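Local coordinates for 3,6-diketocamphane 1,6-monooxygenase (PDB 4UWM), which uses reduced flavin mononucleotide and molecular oxygen to convert a camphor-derived diketone into a lactone, a Baeyer-Villiger step in the degradation of (-)-camphor, at residues I38-S44 with I71-A77; F23-I27 with L59-A63; G120-A124 with T136-M142. All coordinates share one frame; numbering follows the deposited sequence. Where two conformers were deposited one is given.

Contact 1. Residues I38-S44 with I71-A77. With FMN (flavin mononucleotide), chain C; PG4 (tetraethylene glycol), chain D.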
loop_
_atom_site.group_PDB
_atom_site.type_symbol
_atom_site.label_atom_id
_atom_site.label_comp_id
_atom_site.label_asym_id
_atom_site.label_seq_id
_atom_site.Cartn_x
_atom_site.Cartn_y
_atom_site.Cartn_z
ATOM N N ILE A 38 14.202 18.779 -4.561
ATOM C CA ILE A 38 12.840 18.849 -5.082
ATOM C C ILE A 38 11.859 18.736 -3.890
ATOM O O ILE A 38 12.058 17.946 -2.974
ATOM C CB ILE A 38 12.621 17.845 -6.238
ATOM C CG1 ILE A 38 13.381 18.352 -7.480
ATOM C CG2 ILE A 38 11.130 17.656 -6.558
ATOM C CD1 ILE A 38 13.368 17.410 -8.679
ATOM N N ASP A 39 10.846 19.598 -3.882
ATOM C CA ASP A 39 9.983 19.795 -2.716
ATOM C C ASP A 39 8.935 18.666 -2.528
ATOM O O ASP A 39 8.620 18.292 -1.408
ATOM C CB ASP A 39 9.214 21.113 -2.849
ATOM C CG ASP A 39 8.369 21.413 -1.627
ATOM O OD1 ASP A 39 8.935 21.422 -0.522
ATOM O OD2 ASP A 39 7.137 21.627 -1.764
ATOM N N SER A 40 8.381 18.185 -3.630
ATOM C CA SER A 40 7.288 17.215 -3.571
ATOM C C SER A 40 7.353 16.246 -4.743
ATOM O O SER A 40 7.855 16.586 -5.814
ATOM C CB SER A 40 5.935 17.924 -3.528
ATOM O OG SER A 40 5.719 18.674 -4.700
ATOM N N MET A 41 6.850 15.025 -4.527
ATOM C CA MET A 41 6.678 14.075 -5.617
ATOM C C MET A 41 5.241 13.581 -5.608
ATOM O O MET A 41 4.801 13.031 -4.615
ATOM C CB MET A 41 7.658 12.911 -5.471
ATOM C CG MET A 41 7.528 11.850 -6.574
ATOM S SD MET A 41 8.681 10.513 -6.233
ATOM C CE MET A 41 8.453 9.454 -7.678
ATOM N N MET A 42 4.525 13.842 -6.694
ATOM C CA MET A 42 3.144 13.397 -6.892
ATOM C C MET A 42 3.175 12.076 -7.668
ATOM O O MET A 42 3.929 11.952 -8.643
ATOM C CB MET A 42 2.355 14.445 -7.691
ATOM C CG MET A 42 2.119 15.754 -6.917
ATOM S SD MET A 42 1.244 16.975 -7.923
ATOM C CE MET A 42 1.332 18.424 -6.850
ATOM N N ILE A 43 2.359 11.097 -7.250
ATOM C CA ILE A 43 2.306 9.788 -7.941
ATOM C C ILE A 43 0.874 9.450 -8.262
ATOM O O ILE A 43 0.036 9.397 -7.351
ATOM C CB ILE A 43 2.980 8.673 -7.110
ATOM C CG1 ILE A 43 4.392 9.120 -6.726
ATOM C CG2 ILE A 43 2.982 7.334 -7.878
ATOM C CD1 ILE A 43 5.057 8.375 -5.599
ATOM N N SER A 44 0.591 9.220 -9.540
ATOM C CA SER A 44 -0.780 8.992 -9.993
ATOM C C SER A 44 -1.258 7.544 -9.811
ATOM O O SER A 44 -0.481 6.666 -9.462
ATOM C CB SER A 44 -0.977 9.451 -11.440
ATOM O OG SER A 44 -0.663 10.829 -11.571
ATOM N N ILE A 71 11.672 15.416 0.998
ATOM C CA ILE A 71 10.654 15.517 -0.036
ATOM C C ILE A 71 9.292 15.104 0.552
ATOM O O ILE A 71 9.234 14.232 1.417
ATOM C CB ILE A 71 11.050 14.671 -1.283
ATOM C CG1 ILE A 71 10.259 15.095 -2.520
ATOM C CG2 ILE A 71 11.022 13.166 -0.970
ATOM C CD1 ILE A 71 10.911 14.655 -3.825
ATOM N N LYS A 72 8.231 15.773 0.104
ATOM C CA LYS A 72 6.863 15.454 0.482
ATOM C C LYS A 72 6.215 14.600 -0.625
ATOM O O LYS A 72 6.460 14.823 -1.810
ATOM C CB LYS A 72 6.042 16.734 0.662
ATOM C CG LYS A 72 6.608 17.717 1.687
ATOM C CD LYS A 72 5.666 18.903 1.788
ATOM C CE LYS A 72 6.317 20.111 2.430
ATOM N NZ LYS A 72 5.281 21.171 2.549
ATOM N N PHE A 73 5.364 13.654 -0.234
ATOM C CA PHE A 73 4.695 12.775 -1.215
ATOM C C PHE A 73 3.198 13.013 -1.274
ATOM O O PHE A 73 2.598 13.351 -0.262
ATOM C CB PHE A 73 4.931 11.312 -0.857
ATOM C CG PHE A 73 6.356 10.886 -0.943
ATOM C CD1 PHE A 73 6.898 10.470 -2.158
ATOM C CD2 PHE A 73 7.148 10.854 0.192
ATOM C CE1 PHE A 73 8.214 10.051 -2.236
ATOM C CE2 PHE A 73 8.478 10.424 0.121
ATOM C CZ PHE A 73 9.013 10.036 -1.096
ATOM N N ALA A 74 2.597 12.822 -2.446
ATOM C CA ALA A 74 1.152 12.844 -2.568
ATOM C C ALA A 74 0.690 11.863 -3.616
ATOM O O ALA A 74 1.198 11.876 -4.744
ATOM C CB ALA A 74 0.650 14.247 -2.932
ATOM N N PRO A 75 -0.313 11.031 -3.273
ATOM C CA PRO A 75 -1.044 10.391 -4.353
ATOM C C PRO A 75 -1.780 11.472 -5.131
ATOM O O PRO A 75 -2.390 12.388 -4.528
ATOM C CB PRO A 75 -2.033 9.450 -3.614
ATOM C CG PRO A 75 -2.224 10.091 -2.289
ATOM C CD PRO A 75 -0.908 10.758 -1.946
ATOM N N MET A 76 -1.731 11.392 -6.453
ATOM C CA MET A 76 -2.336 12.414 -7.306
ATOM C C MET A 76 -3.018 11.788 -8.517
ATOM O O MET A 76 -2.478 11.812 -9.647
ATOM C CB MET A 76 -1.278 13.439 -7.742
ATOM C CG MET A 76 -1.845 14.686 -8.425
ATOM S SD MET A 76 -2.968 15.582 -7.333
ATOM C CE MET A 76 -1.825 16.051 -6.022
ATOM N N ALA A 77 -4.214 11.228 -8.328
ATOM C CA ALA A 77 -4.995 11.274 -7.073
ATOM C C ALA A 77 -5.486 9.890 -6.662
ATOM O O ALA A 77 -5.706 9.015 -7.515
ATOM C CB ALA A 77 -6.212 12.167 -7.301
HETATM N N1 FMN C . -5.875 13.712 -12.888
HETATM C C2 FMN C . -5.228 13.470 -11.711
HETATM O O2 FMN C . -5.893 13.316 -10.665
HETATM N N3 FMN C . -3.887 13.395 -11.620
HETATM C C4 FMN C . -3.090 13.552 -12.684
HETATM O O4 FMN C . -1.852 13.475 -12.543
HETATM C C4A FMN C . -3.709 13.817 -14.014
HETATM N N5 FMN C . -2.973 13.980 -15.137
HETATM C C5A FMN C . -3.555 14.221 -16.339
HETATM C C6 FMN C . -2.762 14.389 -17.477
HETATM C C7 FMN C . -3.342 14.637 -18.721
HETATM C C7M FMN C . -2.468 14.816 -19.938
HETATM C C8 FMN C . -4.829 14.721 -18.826
HETATM C C8M FMN C . -5.509 14.985 -20.141
HETATM C C9 FMN C . -5.620 14.554 -17.694
HETATM C C9A FMN C . -5.046 14.309 -16.448
HETATM N N10 FMN C . -5.849 14.144 -15.289
HETATM C C10 FMN C . -5.197 13.890 -14.053
HETATM C "C1'" FMN C . -7.320 14.207 -15.377
HETATM C "C2'" FMN C . -7.852 15.585 -15.017
HETATM O "O2'" FMN C . -7.231 15.997 -13.801
HETATM C "C3'" FMN C . -9.367 15.553 -14.835
HETATM O "O3'" FMN C . -9.983 15.905 -16.082
HETATM C "C4'" FMN C . -9.802 16.498 -13.712
HETATM O "O4'" FMN C . -9.573 15.886 -12.435
HETATM C "C5'" FMN C . -11.256 16.940 -13.821
HETATM O "O5'" FMN C . -11.219 18.193 -14.492
HETATM P P FMN C . -12.452 19.211 -14.558
HETATM O O1P FMN C . -13.155 19.162 -13.238
HETATM O O2P FMN C . -11.715 20.493 -14.802
HETATM O O3P FMN C . -13.258 18.699 -15.719
HETATM O O1 PG4 D . 7.397 21.883 4.977
HETATM C C1 PG4 D . 6.705 22.271 6.174
HETATM C C2 PG4 D . 5.744 21.169 6.608
HETATM O O2 PG4 D . 4.804 20.877 5.568
HETATM C C3 PG4 D . 4.017 19.729 5.879
HETATM C C4 PG4 D . 2.691 19.748 5.137
HETATM O O3 PG4 D . 2.897 20.076 3.772
HETATM C C5 PG4 D . 1.939 19.452 2.932
HETATM C C6 PG4 D . 1.675 20.351 1.743
HETATM O O4 PG4 D . 2.811 20.370 0.884
HETATM C C7 PG4 D . 2.515 21.136 -0.278
HETATM C C8 PG4 D . 3.773 21.285 -1.130
HETATM O O5 PG4 D . 4.862 21.771 -0.326
#
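Ser44 and Met76 meet at the flavin end of two neighbouring strands. In the conformers of Ser44 and Met76 described here, Ser44 OG lies 2.8 Å from Met76 O and also within hydrogen-bonding distance of FMN O4. FMN N3 donates to the same Met76 O at 2.9 Å, so a backbone carbonyl reads the pyrimidine edge of the flavin. The peptide bond between Met76 and Ala77 is cis. Behind this end, Met76 folds back at chi2 (60°) and chi3, which brings its CE to 3.7 Å from SD of the extended Met42. Strands 40-43 and 72-75 are parallel and flank helix 57-65 in a beta-alpha-beta unit of the TIM-barrel fold of the luciferase family. Five backbone hydrogen bonds zip them together, from Lys72 N to Asp39 O through Met76 N to Ile43 O. Met41, Ile43 and Phe73 point to the helix-covered face. There Met41 SD approaches the edge of the Phe73 ring, 4.1 Å from CE1, in a Met-aromatic contact. Ile71 CD1 packs on Met41 CB at 4.0 Å. At the far end, Lys72 NZ is encircled by oxygens of a tetraethylene glycol, probably from the crystallisation liquor, whose O5 also donates to Asp39 OD2.

Contact 2. Residues F23-I27 with L59-A63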
loop_
_atom_site.group_PDB
_atom_site.type_symbol
_atom_site.label_atom_id
_atom_site.label_comp_id
_atom_site.label_asym_id
_atom_site.label_seq_id
_atom_site.Cartn_x
_atom_site.Cartn_y
_atom_site.Cartn_z
ATOM N N PHE A 23 8.535 0.038 -10.389
ATOM C CA PHE A 23 8.661 0.276 -8.942
ATOM C C PHE A 23 10.080 0.740 -8.588
ATOM O O PHE A 23 10.262 1.744 -7.886
ATOM C CB PHE A 23 8.225 -0.978 -8.171
ATOM C CG PHE A 23 7.765 -0.706 -6.753
ATOM C CD1 PHE A 23 6.554 -0.059 -6.521
ATOM C CD2 PHE A 23 8.536 -1.123 -5.656
ATOM C CE1 PHE A 23 6.110 0.169 -5.220
ATOM C CE2 PHE A 23 8.109 -0.892 -4.358
ATOM C CZ PHE A 23 6.893 -0.229 -4.143
ATOM N N ASP A 24 11.086 0.067 -9.155
ATOM C CA ASP A 24 12.494 0.453 -8.991
ATOM C C ASP A 24 12.772 1.885 -9.474
ATOM O O ASP A 24 13.385 2.684 -8.754
ATOM C CB ASP A 24 13.406 -0.571 -9.706
ATOM C CG ASP A 24 14.882 -0.459 -9.279
ATOM O OD1 ASP A 24 15.180 -0.128 -8.107
ATOM O OD2 ASP A 24 15.745 -0.724 -10.135
ATOM N N TRP A 25 12.282 2.222 -10.664
ATOM C CA TRP A 25 12.416 3.569 -11.208
ATOM C C TRP A 25 11.748 4.640 -10.314
ATOM O O TRP A 25 12.314 5.727 -10.076
ATOM C CB TRP A 25 11.854 3.609 -12.641
ATOM C CG TRP A 25 11.892 4.992 -13.338
ATOM C CD1 TRP A 25 10.881 5.584 -14.052
ATOM C CD2 TRP A 25 13.011 5.880 -13.432
ATOM N NE1 TRP A 25 11.297 6.807 -14.543
ATOM C CE2 TRP A 25 12.598 7.006 -14.172
ATOM C CE3 TRP A 25 14.323 5.845 -12.933
ATOM C CZ2 TRP A 25 13.464 8.089 -14.456
ATOM C CZ3 TRP A 25 15.178 6.930 -13.201
ATOM C CH2 TRP A 25 14.737 8.035 -13.958
ATOM N N GLY A 26 10.553 4.329 -9.815
ATOM C CA GLY A 26 9.887 5.233 -8.870
ATOM C C GLY A 26 10.700 5.523 -7.618
ATOM O O GLY A 26 10.821 6.689 -7.227
ATOM N N ILE A 27 11.256 4.485 -7.000
ATOM C CA ILE A 27 12.057 4.649 -5.772
ATOM C C ILE A 27 13.350 5.439 -6.080
ATOM O O ILE A 27 13.677 6.390 -5.364
ATOM C CB ILE A 27 12.395 3.300 -5.083
ATOM C CG1 ILE A 27 11.115 2.586 -4.578
ATOM C CG2 ILE A 27 13.370 3.510 -3.901
ATOM C CD1 ILE A 27 11.340 1.124 -4.185
ATOM N N LEU A 59 1.905 2.384 -2.303
ATOM C CA LEU A 59 2.978 1.383 -2.161
ATOM C C LEU A 59 4.356 1.983 -2.451
ATOM O O LEU A 59 5.338 1.715 -1.728
ATOM C CB LEU A 59 2.748 0.150 -3.061
ATOM C CG LEU A 59 1.508 -0.722 -2.851
ATOM C CD1 LEU A 59 1.644 -2.058 -3.587
ATOM C CD2 LEU A 59 1.227 -0.990 -1.406
ATOM N N LEU A 60 4.418 2.801 -3.486
ATOM C CA LEU A 60 5.671 3.433 -3.872
ATOM C C LEU A 60 6.066 4.492 -2.839
ATOM O O LEU A 60 7.227 4.584 -2.438
ATOM C CB LEU A 60 5.520 4.056 -5.253
ATOM C CG LEU A 60 6.701 4.879 -5.781
ATOM C CD1 LEU A 60 8.006 4.081 -5.714
ATOM C CD2 LEU A 60 6.390 5.350 -7.190
ATOM N N ILE A 61 5.081 5.267 -2.381
ATOM C CA ILE A 61 5.326 6.271 -1.330
ATOM C C ILE A 61 5.887 5.599 -0.075
ATOM O O ILE A 61 6.899 6.040 0.487
ATOM C CB ILE A 61 4.043 7.052 -0.977
ATOM C CG1 ILE A 61 3.574 7.905 -2.160
ATOM C CG2 ILE A 61 4.284 7.909 0.268
ATOM C CD1 ILE A 61 2.194 8.568 -2.014
ATOM N N ALA A 62 5.233 4.521 0.359
ATOM C CA ALA A 62 5.702 3.759 1.512
ATOM C C ALA A 62 7.121 3.199 1.331
ATOM O O ALA A 62 7.948 3.224 2.265
ATOM C CB ALA A 62 4.722 2.638 1.852
ATOM N N ALA A 63 7.404 2.690 0.133
ATOM C CA ALA A 63 8.741 2.160 -0.175
ATOM C C ALA A 63 9.861 3.217 -0.206
ATOM O O ALA A 63 11.012 2.898 0.055
ATOM C CB ALA A 63 8.729 1.376 -1.484
#
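Helix segments 23-27 and 59-63 pack with their axes 9.7 Å apart and crossing at -51°. They belong to successive outer helices, 19-35 and 57-65, of the TIM barrel, and no hydrogen bond joins them. Phe23 carries one half of the contact. Its CG is anti to the backbone N (chi1 -156°), which sends the ring across to the second helix. The ring meets Leu59 O with its edge, CZ lying 3.5 Å from that oxygen. CZ is also 3.6 Å from Ala63 CB, and CE1 is 3.6 Å from Leu60 CA. With an alanine here, the ring would be gone and a gap would probably open beside Leu60 and Ala63. Ile98 of the second subunit packs on the same phenylalanine, so this seam lies at the dimer interface. Leu60 carries the other half. Its side chain reaches over Gly26, where a beta carbon would collide with Leu60 CD2. The side chains of Ile27 and Leu60 run antiparallel alongside one another, with Ile27 CG1 and Leu60 CD1 3.6 Å apart. Beyond them, Ile27 CD1 ends against the methyl of Ala63, 3.8 Å from its CB.

Contact 3. Residues G120-A124 with T136-M142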
loop_
_atom_site.group_PDB
_atom_site.type_symbol
_atom_site.label_atom_id
_atom_site.label_comp_id
_atom_site.label_asym_id
_atom_site.label_seq_id
_atom_site.Cartn_x
_atom_site.Cartn_y
_atom_site.Cartn_z
ATOM N N GLY A 120 -17.327 -1.314 -10.375
ATOM C CA GLY A 120 -18.781 -1.410 -10.244
ATOM C C GLY A 120 -19.582 -0.214 -10.693
ATOM O O GLY A 120 -20.776 -0.144 -10.403
ATOM N N ILE A 121 -18.931 0.737 -11.377
ATOM C CA ILE A 121 -19.592 1.953 -11.819
ATOM C C ILE A 121 -19.729 1.899 -13.336
ATOM O O ILE A 121 -18.738 2.057 -14.058
ATOM C CB ILE A 121 -18.838 3.245 -11.418
ATOM C CG1 ILE A 121 -18.641 3.340 -9.921
ATOM C CG2 ILE A 121 -19.605 4.472 -11.879
ATOM C CD1 ILE A 121 -17.195 3.179 -9.460
ATOM N N ARG A 122 -20.946 1.649 -13.813
ATOM C CA ARG A 122 -21.203 1.515 -15.249
ATOM C C ARG A 122 -21.716 2.825 -15.835
ATOM O O ARG A 122 -22.365 3.607 -15.135
ATOM C CB ARG A 122 -22.203 0.395 -15.515
ATOM C CG ARG A 122 -21.660 -1.001 -15.308
ATOM C CD ARG A 122 -22.779 -2.026 -15.435
ATOM N NE ARG A 122 -23.750 -1.939 -14.344
ATOM C CZ ARG A 122 -24.666 -2.866 -14.079
ATOM N NH1 ARG A 122 -24.745 -3.960 -14.830
ATOM N NH2 ARG A 122 -25.500 -2.710 -13.056
ATOM N N ASN A 123 -21.425 3.052 -17.118
ATOM C CA ASN A 123 -21.791 4.304 -17.828
ATOM C C ASN A 123 -21.186 5.556 -17.180
ATOM O O ASN A 123 -21.891 6.545 -16.941
ATOM C CB ASN A 123 -23.315 4.464 -17.954
ATOM C CG ASN A 123 -23.996 3.202 -18.424
ATOM O OD1 ASN A 123 -24.821 2.630 -17.709
ATOM N ND2 ASN A 123 -23.648 2.753 -19.627
ATOM N N ALA A 124 -19.878 5.498 -16.914
ATOM C CA ALA A 124 -19.159 6.493 -16.102
ATOM C C ALA A 124 -19.238 7.943 -16.596
ATOM O O ALA A 124 -19.425 8.861 -15.790
ATOM C CB ALA A 124 -17.708 6.075 -15.945
ATOM N N THR A 136 -28.143 4.723 -12.371
ATOM C CA THR A 136 -26.701 4.855 -12.565
ATOM C C THR A 136 -26.059 5.534 -11.357
ATOM O O THR A 136 -26.707 6.311 -10.652
ATOM C CB THR A 136 -26.357 5.676 -13.831
ATOM O OG1 THR A 136 -27.447 5.630 -14.755
ATOM C CG2 THR A 136 -25.099 5.136 -14.504
ATOM N N LYS A 137 -24.783 5.237 -11.132
ATOM C CA LYS A 137 -24.008 5.855 -10.063
ATOM C C LYS A 137 -23.329 7.139 -10.547
ATOM O O LYS A 137 -22.942 7.244 -11.709
ATOM C CB LYS A 137 -22.961 4.862 -9.540
ATOM C CG LYS A 137 -23.531 3.504 -9.174
ATOM C CD LYS A 137 -22.538 2.670 -8.381
ATOM C CE LYS A 137 -22.973 1.206 -8.325
ATOM N NZ LYS A 137 -22.107 0.390 -7.432
ATOM N N ASN A 138 -23.163 8.106 -9.657
ATOM C CA ASN A 138 -22.516 9.353 -10.028
ATOM C C ASN A 138 -21.141 9.489 -9.361
ATOM O O ASN A 138 -21.048 9.593 -8.133
ATOM C CB ASN A 138 -23.397 10.530 -9.644
ATOM C CG ASN A 138 -22.816 11.853 -10.078
ATOM O OD1 ASN A 138 -22.023 12.463 -9.368
ATOM N ND2 ASN A 138 -23.217 12.310 -11.257
ATOM N N LEU A 139 -20.081 9.531 -10.165
ATOM C CA LEU A 139 -18.711 9.549 -9.620
ATOM C C LEU A 139 -18.445 10.740 -8.703
ATOM O O LEU A 139 -17.856 10.571 -7.652
ATOM C CB LEU A 139 -17.651 9.468 -10.726
ATOM C CG LEU A 139 -17.580 8.135 -11.496
ATOM C CD1 LEU A 139 -16.800 8.302 -12.787
ATOM C CD2 LEU A 139 -16.984 7.012 -10.658
ATOM N N ASN A 140 -18.899 11.934 -9.075
ATOM C CA ASN A 140 -18.679 13.127 -8.225
ATOM C C ASN A 140 -19.406 13.065 -6.880
ATOM O O ASN A 140 -18.875 13.521 -5.862
ATOM C CB ASN A 140 -19.021 14.421 -8.984
ATOM C CG ASN A 140 -18.053 14.700 -10.134
ATOM O OD1 ASN A 140 -16.835 14.459 -10.041
ATOM N ND2 ASN A 140 -18.588 15.211 -11.223
ATOM N N ASP A 141 -20.614 12.500 -6.879
ATOM C CA ASP A 141 -21.351 12.263 -5.633
ATOM C C ASP A 141 -20.610 11.236 -4.761
ATOM O O ASP A 141 -20.536 11.387 -3.539
ATOM C CB ASP A 141 -22.756 11.729 -5.910
ATOM C CG ASP A 141 -23.678 12.764 -6.544
ATOM O OD1 ASP A 141 -23.370 13.976 -6.493
ATOM O OD2 ASP A 141 -24.733 12.349 -7.084
ATOM N N MET A 142 -20.077 10.196 -5.406
ATOM C CA MET A 142 -19.194 9.229 -4.734
ATOM C C MET A 142 -17.990 9.904 -4.078
ATOM O O MET A 142 -17.696 9.627 -2.910
ATOM C CB MET A 142 -18.771 8.095 -5.673
ATOM C CG MET A 142 -19.942 7.271 -6.122
ATOM S SD MET A 142 -19.566 5.939 -7.260
ATOM C CE MET A 142 -19.065 4.637 -6.131
HETATM O O HOH W 1 -23.545 2.820 -12.515
HETATM O O HOH W 2 -21.865 6.005 -13.982
HETATM O O HOH W 3 -20.402 9.777 -13.174
#
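Gly120 meets Lys137 through its carbonyl oxygen. Lys137 NZ makes a weak hydrogen bond of 3.3 Å to Gly120 O, and its stronger partner is Asp167 of the second subunit, with which it forms a salt bridge. Gly120 has a positive phi and is the C-prime residue of the Schellman motif that ends helix 113-118. A beta carbon at these backbone angles would press on the preceding carbonyl oxygen.

Ile121 supplies the apolar centre. Its CG2, anti to the backbone N, touches Leu139 CD2 at 3.8 Å and also faces Lys137 CB. Its CG1 takes the other branch and meets Met142 SD at 3.8 Å. The isoleucine and methionine reach toward each other end on. The bend of Met142 at chi3 (84°) turns its methyl back against CG1 and CD1 of Ile121.

Arg122 takes part through its backbone. Water 1 donates to Arg122 O and accepts from Lys137 N, bridging the two segments. Water 2 lies between Arg122 O and Lys137 O, 2.7 Å from the former. The arginine side chain leans on Phe160 of the second subunit.

Asn123 and Thr136 are both poorly ordered; Asn123 CB lies near Thr136 CG2, so this touch is uncertain. Ala124, also poorly ordered, sets its CB 4.0 Å from Leu139 CD1. Water 3 donates to Ala124 O and accepts from Leu139 N, in the first turn of helix 139-155. The same helix start is capped by Asn138, whose OD1 accepts from Asp141 N at 2.9 Å, in the plane of the amide carbonyl.

The loop and the helix start are therefore joined by a small apolar cluster and by bridging waters, with one weak direct hydrogen bond. The waters satisfy Arg122 O, Ala124 O, Lys137 N and Leu139 N without direct backbone pairing.

Contacts 1 and 2 are neighbouring layers of one part of the TIM barrel. Their centres are about 12 Å apart and their segments alternate along the chain: helix 19-35, strand 40-43, helix 57-65, strand 72-79. They touch directly, with Ile43 CD1 3.7 Å from Leu60 CD2 and Phe73 CB 3.6 Å from Ile61 CG2. Contact 1 thus links the flavin site to the helix layer, and contact 2 carries that layer to the second subunit. Contact 3 follows later in the chain, about 27 Å from contact 1 and about 30 Å from contact 2 between centres. It touches neither, but it too borders the second subunit, so contacts 2 and 3 meet the dimer partner in separate places.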